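Local coordinates for protein peptide from Structure-specific endonuclease subunit SLX4 (Saccharomyces cerevisiae, PDB 6J0Y) that probably binds the genome-maintenance scaffold Rtt107 through an Rtt107-interacting motif within SLX4, a subunit of a structure-specific endonuclease, at residues I9-L14 with A52-V57; H28-V33 with Q48-D53. All coordinates share one frame; numbering follows the deposited sequence.

How the contacts relate
Both contacts belong to one antiparallel sheet, to which this chain supplies three strands, 49-55 lying between 8-14 and 27-32. Contact 1 joins the central strand to 8-14 and is the more buried; four backbone hydrogen bonds and aliphatic side chains dominate it. Contact 2 joins the same strand to 27-32, is only partly buried, and uses amides, a carboxylate, a guanidinium and aromatic rings as well as backbone bonds. A52 and D53 serve both contacts, whose centres lie about 8 Å apart. Two further hydrogen bonds tie the contacts together: L13 O accepts from C50 N, and Q55 OE1 probably accepts from H28 NE2.

Contact 1: residues I9-L14 with A52-V57; sequences IRVKLL and ADIQLV
Strand 8-14 pairs antiparallel with 49-55, the middle of the three strands this chain supplies to the sheet. The short strand axes make an angle of 134°, so the ladder is markedly twisted. Two hydrogen-bonded pairs, I9 with I54 and V11 with A52, frame the non-hydrogen-bonded pair of R10 and D53. I54 N gives to I9 O at 2.9 Å, in the carbonyl plane, and I9 N returns a bond to I54 O from 27° above the plane. The second pair is equally reciprocal, V11 N reaching A52 O at 2.8 Å and A52 N reaching V11 O at 2.9 Å.

One face of the ladder is aliphatic. V11 puts CG2 beside its backbone N, where it meets I54 CG1 at 3.8 Å, the two side chains crossing obliquely. I9 holds CG1 in the crowded position between its backbone N and carbonyl carbon (chi1 60°), which leaves CG2 to meet L56 CD2 at 3.9 Å, crossing at about a right angle. L21 also packs against I54, while the chain of another protein brings an aromatic side chain onto I9 and an apolar one onto L56.

On the polar face R10 and D53 lie alongside each other, pointing the same way, but the guanidinium does not pair with the carboxylate. It turns to the other protein: NH1 makes a salt bridge with an acidic side chain there, NH2 bonds to a polar one, and the backbones of R10 and K12 bond to that protein too. D53 OD2 is bonded by N29 ND2. R10 CG lies 3.7 Å from D53 OD1, while a water accepts from R10 NH1 at 3.0 Å and donates weakly to D53 OD1.

Contact 2: residues H28-V33 with Q48-D53; sequences HNFYRV and QFCIAD
Q48 leaves the main chain with CG anti to its backbone N and then bends at chi2 (59°), which turns its amide back toward V33. There NE2 spends its hydrogens on two carbonyls, V33 O at 2.8 Å and F49 O at 2.9 Å, each met on a lone pair. F49 O is gripped a second time by V33 N. The Q48 amide also stacks on the R32 guanidinium, the planes 18° apart, with OE1 3.3 Å above the guanidinium plane; the extended R32 chain sends NE on to a salt bridge with E34. An alanine in place of Q48 would probably loosen the strand end, losing both NE2 bonds and the stack.

Along the strands, paired backbone bonds link Y31 with I51. F30 CE1 rests 3.6 Å from C50 CB, with the C50 sulfur obliquely beside the ring, while on the other face V33 CG2 meets I51 CG1 at 3.8 Å. At the far end N29 ND2 donates to the anti lone pair of D53 OD2 at 3.0 Å, its amide perpendicular to the carboxylate. OD2 also lies at the edge of the Y31 ring and receives a water at 2.6 Å. The N29 amide and the water, both donating to OD2, would be expected to favour the ionised carboxylate.

Contact 1: residues I9-L14 with A52-V57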
loop_
_atom_site.group_PDB
_atom_site.type_symbol
_atom_site.label_atom_id
_atom_site.label_comp_id
_atom_site.label_asym_id
_atom_site.label_seq_id
_atom_site.Cartn_x
_atom_site.Cartn_y
_atom_site.Cartn_z
ATOM N N ILE B 9 -17.260 5.111 -9.922
ATOM C CA ILE B 9 -16.302 5.315 -8.844
ATOM C C ILE B 9 -17.065 5.229 -7.535
ATOM O O ILE B 9 -18.271 5.497 -7.477
ATOM C CB ILE B 9 -15.573 6.670 -8.953
ATOM C CG1 ILE B 9 -16.587 7.821 -8.899
ATOM C CG2 ILE B 9 -14.726 6.735 -10.238
ATOM C CD1 ILE B 9 -15.927 9.201 -8.899
ATOM N N ARG B 10 -16.340 4.886 -6.474
ATOM C CA ARG B 10 -16.884 4.796 -5.120
ATOM C C ARG B 10 -16.782 6.153 -4.433
ATOM O O ARG B 10 -15.715 6.764 -4.443
ATOM C CB ARG B 10 -16.099 3.761 -4.309
ATOM C CG ARG B 10 -16.422 2.306 -4.683
ATOM C CD ARG B 10 -15.222 1.384 -4.450
ATOM N NE ARG B 10 -14.534 1.551 -3.163
ATOM C CZ ARG B 10 -15.040 1.247 -1.969
ATOM N NH1 ARG B 10 -16.291 0.795 -1.850
ATOM N NH2 ARG B 10 -14.275 1.424 -0.890
ATOM N N VAL B 11 -17.885 6.612 -3.834
ATOM C CA VAL B 11 -17.908 7.868 -3.088
ATOM C C VAL B 11 -18.504 7.602 -1.714
ATOM O O VAL B 11 -19.623 7.090 -1.612
ATOM C CB VAL B 11 -18.706 8.971 -3.805
ATOM C CG1 VAL B 11 -18.574 10.288 -3.036
ATOM C CG2 VAL B 11 -18.206 9.164 -5.249
ATOM N N LYS B 12 -17.754 7.949 -0.665
ATOM C CA LYS B 12 -18.218 7.800 0.715
ATOM C C LYS B 12 -18.832 9.114 1.165
ATOM O O LYS B 12 -18.148 10.141 1.197
ATOM C CB LYS B 12 -17.067 7.407 1.637
ATOM C CG LYS B 12 -17.493 7.210 3.117
ATOM C CD LYS B 12 -16.258 6.984 3.958
ATOM C CE LYS B 12 -16.594 6.971 5.457
ATOM N NZ LYS B 12 -15.330 6.844 6.227
ATOM N N LEU B 13 -20.111 9.064 1.541
ATOM C CA LEU B 13 -20.951 10.224 1.798
ATOM C C LEU B 13 -21.706 10.014 3.103
ATOM O O LEU B 13 -22.099 8.893 3.417
ATOM C CB LEU B 13 -21.991 10.391 0.672
ATOM C CG LEU B 13 -21.972 11.584 -0.263
ATOM C CD1 LEU B 13 -20.546 11.931 -0.617
ATOM C CD2 LEU B 13 -22.784 11.254 -1.508
ATOM N N LEU B 14 -21.959 11.096 3.836
ATOM C CA LEU B 14 -22.924 11.010 4.930
ATOM C C LEU B 14 -24.289 10.605 4.382
ATOM O O LEU B 14 -24.725 11.098 3.339
ATOM C CB LEU B 14 -23.025 12.349 5.668
ATOM C CG LEU B 14 -21.895 12.653 6.651
ATOM C CD1 LEU B 14 -22.040 14.053 7.249
ATOM C CD2 LEU B 14 -21.867 11.604 7.756
ATOM N N ALA B 52 -21.696 5.298 -2.396
ATOM C CA ALA B 52 -22.398 5.403 -3.668
ATOM C C ALA B 52 -21.453 5.041 -4.806
ATOM O O ALA B 52 -20.301 5.490 -4.835
ATOM C CB ALA B 52 -22.951 6.815 -3.870
ATOM N N ASP B 53 -21.939 4.219 -5.738
ATOM C CA ASP B 53 -21.253 3.992 -7.008
ATOM C C ASP B 53 -21.789 5.017 -7.993
ATOM O O ASP B 53 -22.959 4.952 -8.381
ATOM C CB ASP B 53 -21.502 2.580 -7.538
ATOM C CG ASP B 53 -20.902 1.514 -6.669
ATOM O OD1 ASP B 53 -19.790 1.731 -6.116
ATOM O OD2 ASP B 53 -21.546 0.449 -6.542
ATOM N N ILE B 54 -20.941 5.956 -8.401
ATOM C CA ILE B 54 -21.348 7.072 -9.240
ATOM C C ILE B 54 -20.787 6.824 -10.634
ATOM O O ILE B 54 -19.574 6.650 -10.799
ATOM C CB ILE B 54 -20.856 8.411 -8.664
ATOM C CG1 ILE B 54 -21.397 8.624 -7.239
ATOM C CG2 ILE B 54 -21.220 9.564 -9.602
ATOM C CD1 ILE B 54 -22.893 8.859 -7.170
ATOM N N GLN B 55 -21.661 6.792 -11.640
ATOM C CA GLN B 55 -21.193 6.615 -13.010
ATOM C C GLN B 55 -20.322 7.786 -13.465
ATOM O O GLN B 55 -20.641 8.954 -13.215
ATOM C CB GLN B 55 -22.397 6.465 -13.948
ATOM C CG GLN B 55 -22.057 6.195 -15.385
ATOM C CD GLN B 55 -23.311 5.915 -16.187
ATOM O OE1 GLN B 55 -23.881 4.832 -16.098
ATOM N NE2 GLN B 55 -23.768 6.905 -16.937
ATOM N N LEU B 56 -19.230 7.471 -14.171
ATOM C CA LEU B 56 -18.420 8.512 -14.798
ATOM C C LEU B 56 -19.264 9.332 -15.767
ATOM O O LEU B 56 -20.058 8.786 -16.537
ATOM C CB LEU B 56 -17.234 7.902 -15.552
ATOM C CG LEU B 56 -16.111 7.188 -14.798
ATOM C CD1 LEU B 56 -15.047 6.701 -15.791
ATOM C CD2 LEU B 56 -15.478 8.113 -13.762
ATOM N N VAL B 57 -19.099 10.657 -15.727
ATOM C CA VAL B 57 -19.893 11.515 -16.600
ATOM C C VAL B 57 -19.443 11.318 -18.041
ATOM O O VAL B 57 -18.257 11.090 -18.316
ATOM C CB VAL B 57 -19.797 12.990 -16.170
ATOM C CG1 VAL B 57 -20.153 13.143 -14.694
ATOM C CG2 VAL B 57 -18.419 13.540 -16.444
HETATM O O HOH W 1 -18.470 -0.163 -3.606
#

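Contact 2: residues H28-V33 with Q48-D53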
loop_
_atom_site.group_PDB
_atom_site.type_symbol
_atom_site.label_atom_id
_atom_site.label_comp_id
_atom_site.label_asym_id
_atom_site.label_seq_id
_atom_site.Cartn_x
_atom_site.Cartn_y
_atom_site.Cartn_z
ATOM N N HIS B 28 -25.339 4.265 -9.741
ATOM C CA HIS B 28 -25.564 2.847 -10.027
ATOM C C HIS B 28 -26.135 2.134 -8.813
ATOM O O HIS B 28 -27.092 1.356 -8.928
ATOM C CB HIS B 28 -24.266 2.168 -10.468
ATOM C CG HIS B 28 -23.849 2.530 -11.859
ATOM N ND1 HIS B 28 -22.639 2.148 -12.396
ATOM C CD2 HIS B 28 -24.490 3.223 -12.826
ATOM C CE1 HIS B 28 -22.550 2.596 -13.636
ATOM N NE2 HIS B 28 -23.663 3.250 -13.924
ATOM N N ASN B 29 -25.542 2.365 -7.644
ATOM C CA ASN B 29 -25.988 1.737 -6.409
ATOM C C ASN B 29 -25.627 2.639 -5.235
ATOM O O ASN B 29 -24.792 3.537 -5.343
ATOM C CB ASN B 29 -25.338 0.362 -6.152
ATOM C CG ASN B 29 -25.204 -0.487 -7.390
ATOM O OD1 ASN B 29 -26.135 -1.210 -7.756
ATOM N ND2 ASN B 29 -24.030 -0.431 -8.032
ATOM N N PHE B 30 -26.261 2.369 -4.106
ATOM C CA PHE B 30 -25.917 3.016 -2.840
ATOM C C PHE B 30 -25.982 1.940 -1.763
ATOM O O PHE B 30 -26.903 1.123 -1.770
ATOM C CB PHE B 30 -26.884 4.223 -2.620
ATOM C CG PHE B 30 -27.466 4.365 -1.227
ATOM C CD1 PHE B 30 -27.221 5.514 -0.499
ATOM C CD2 PHE B 30 -28.329 3.419 -0.683
ATOM C CE1 PHE B 30 -27.776 5.692 0.755
ATOM C CE2 PHE B 30 -28.861 3.579 0.586
ATOM C CZ PHE B 30 -28.583 4.721 1.305
ATOM N N TYR B 31 -25.021 1.933 -0.829
ATOM C CA TYR B 31 -24.977 0.907 0.206
ATOM C C TYR B 31 -24.820 1.576 1.564
ATOM O O TYR B 31 -23.979 2.461 1.725
ATOM C CB TYR B 31 -23.827 -0.085 0.005
ATOM C CG TYR B 31 -23.603 -0.532 -1.427
ATOM C CD1 TYR B 31 -24.425 -1.487 -2.006
ATOM C CD2 TYR B 31 -22.540 -0.023 -2.181
ATOM C CE1 TYR B 31 -24.227 -1.911 -3.305
ATOM C CE2 TYR B 31 -22.329 -0.446 -3.494
ATOM C CZ TYR B 31 -23.179 -1.390 -4.043
ATOM O OH TYR B 31 -22.996 -1.826 -5.341
ATOM N N ARG B 32 -25.622 1.153 2.530
ATOM C CA ARG B 32 -25.465 1.656 3.897
ATOM C C ARG B 32 -24.203 1.070 4.522
ATOM O O ARG B 32 -23.992 -0.144 4.481
ATOM C CB ARG B 32 -26.693 1.284 4.723
ATOM C CG ARG B 32 -26.695 1.758 6.177
ATOM C CD ARG B 32 -27.979 1.242 6.830
ATOM N NE ARG B 32 -28.052 1.461 8.274
ATOM C CZ ARG B 32 -28.473 2.589 8.826
ATOM N NH1 ARG B 32 -28.816 3.612 8.050
ATOM N NH2 ARG B 32 -28.542 2.697 10.146
ATOM N N VAL B 33 -23.365 1.936 5.136
ATOM C CA VAL B 33 -22.151 1.482 5.805
ATOM C C VAL B 33 -22.513 1.060 7.225
ATOM O O VAL B 33 -23.305 1.727 7.896
ATOM C CB VAL B 33 -21.077 2.592 5.792
ATOM C CG1 VAL B 33 -19.889 2.237 6.735
ATOM C CG2 VAL B 33 -20.570 2.853 4.363
ATOM N N GLN B 48 -23.179 8.336 10.293
ATOM C CA GLN B 48 -23.747 7.267 9.476
ATOM C C GLN B 48 -23.425 7.549 8.011
ATOM O O GLN B 48 -23.876 8.557 7.455
ATOM C CB GLN B 48 -25.257 7.158 9.696
ATOM C CG GLN B 48 -25.945 6.099 8.828
ATOM C CD GLN B 48 -25.392 4.696 9.056
ATOM O OE1 GLN B 48 -25.542 4.129 10.144
ATOM N NE2 GLN B 48 -24.755 4.128 8.026
ATOM N N PHE B 49 -22.638 6.670 7.398
ATOM C CA PHE B 49 -22.186 6.843 6.032
ATOM C C PHE B 49 -22.874 5.868 5.086
ATOM O O PHE B 49 -23.482 4.868 5.479
ATOM C CB PHE B 49 -20.672 6.649 5.928
ATOM C CG PHE B 49 -19.877 7.736 6.596
ATOM C CD1 PHE B 49 -19.651 8.936 5.945
ATOM C CD2 PHE B 49 -19.367 7.559 7.862
ATOM C CE1 PHE B 49 -18.912 9.952 6.555
ATOM C CE2 PHE B 49 -18.640 8.567 8.483
ATOM C CZ PHE B 49 -18.418 9.761 7.830
ATOM N N CYS B 50 -22.740 6.188 3.811
ATOM C CA CYS B 50 -23.081 5.267 2.742
ATOM C C CYS B 50 -21.976 5.326 1.701
ATOM O O CYS B 50 -21.179 6.264 1.667
ATOM C CB CYS B 50 -24.409 5.620 2.094
ATOM S SG CYS B 50 -24.277 7.191 1.299
ATOM N N ILE B 51 -21.924 4.290 0.872
ATOM C CA ILE B 51 -21.061 4.257 -0.299
ATOM C C ILE B 51 -21.975 4.350 -1.511
ATOM O O ILE B 51 -22.938 3.585 -1.622
ATOM C CB ILE B 51 -20.207 2.978 -0.369
ATOM C CG1 ILE B 51 -19.212 2.913 0.793
ATOM C CG2 ILE B 51 -19.470 2.904 -1.730
ATOM C CD1 ILE B 51 -18.146 4.021 0.773
ATOM N N ALA B 52 -21.696 5.298 -2.396
ATOM C CA ALA B 52 -22.398 5.403 -3.668
ATOM C C ALA B 52 -21.453 5.041 -4.806
ATOM O O ALA B 52 -20.301 5.490 -4.835
ATOM C CB ALA B 52 -22.951 6.815 -3.870
ATOM N N ASP B 53 -21.939 4.219 -5.738
ATOM C CA ASP B 53 -21.253 3.992 -7.008
ATOM C C ASP B 53 -21.789 5.017 -7.993
ATOM O O ASP B 53 -22.959 4.952 -8.381
ATOM C CB ASP B 53 -21.502 2.580 -7.538
ATOM C CG ASP B 53 -20.902 1.514 -6.669
ATOM O OD1 ASP B 53 -19.790 1.731 -6.116
ATOM O OD2 ASP B 53 -21.546 0.449 -6.542
HETATM O O HOH W 2 -20.728 -2.012 -6.480
#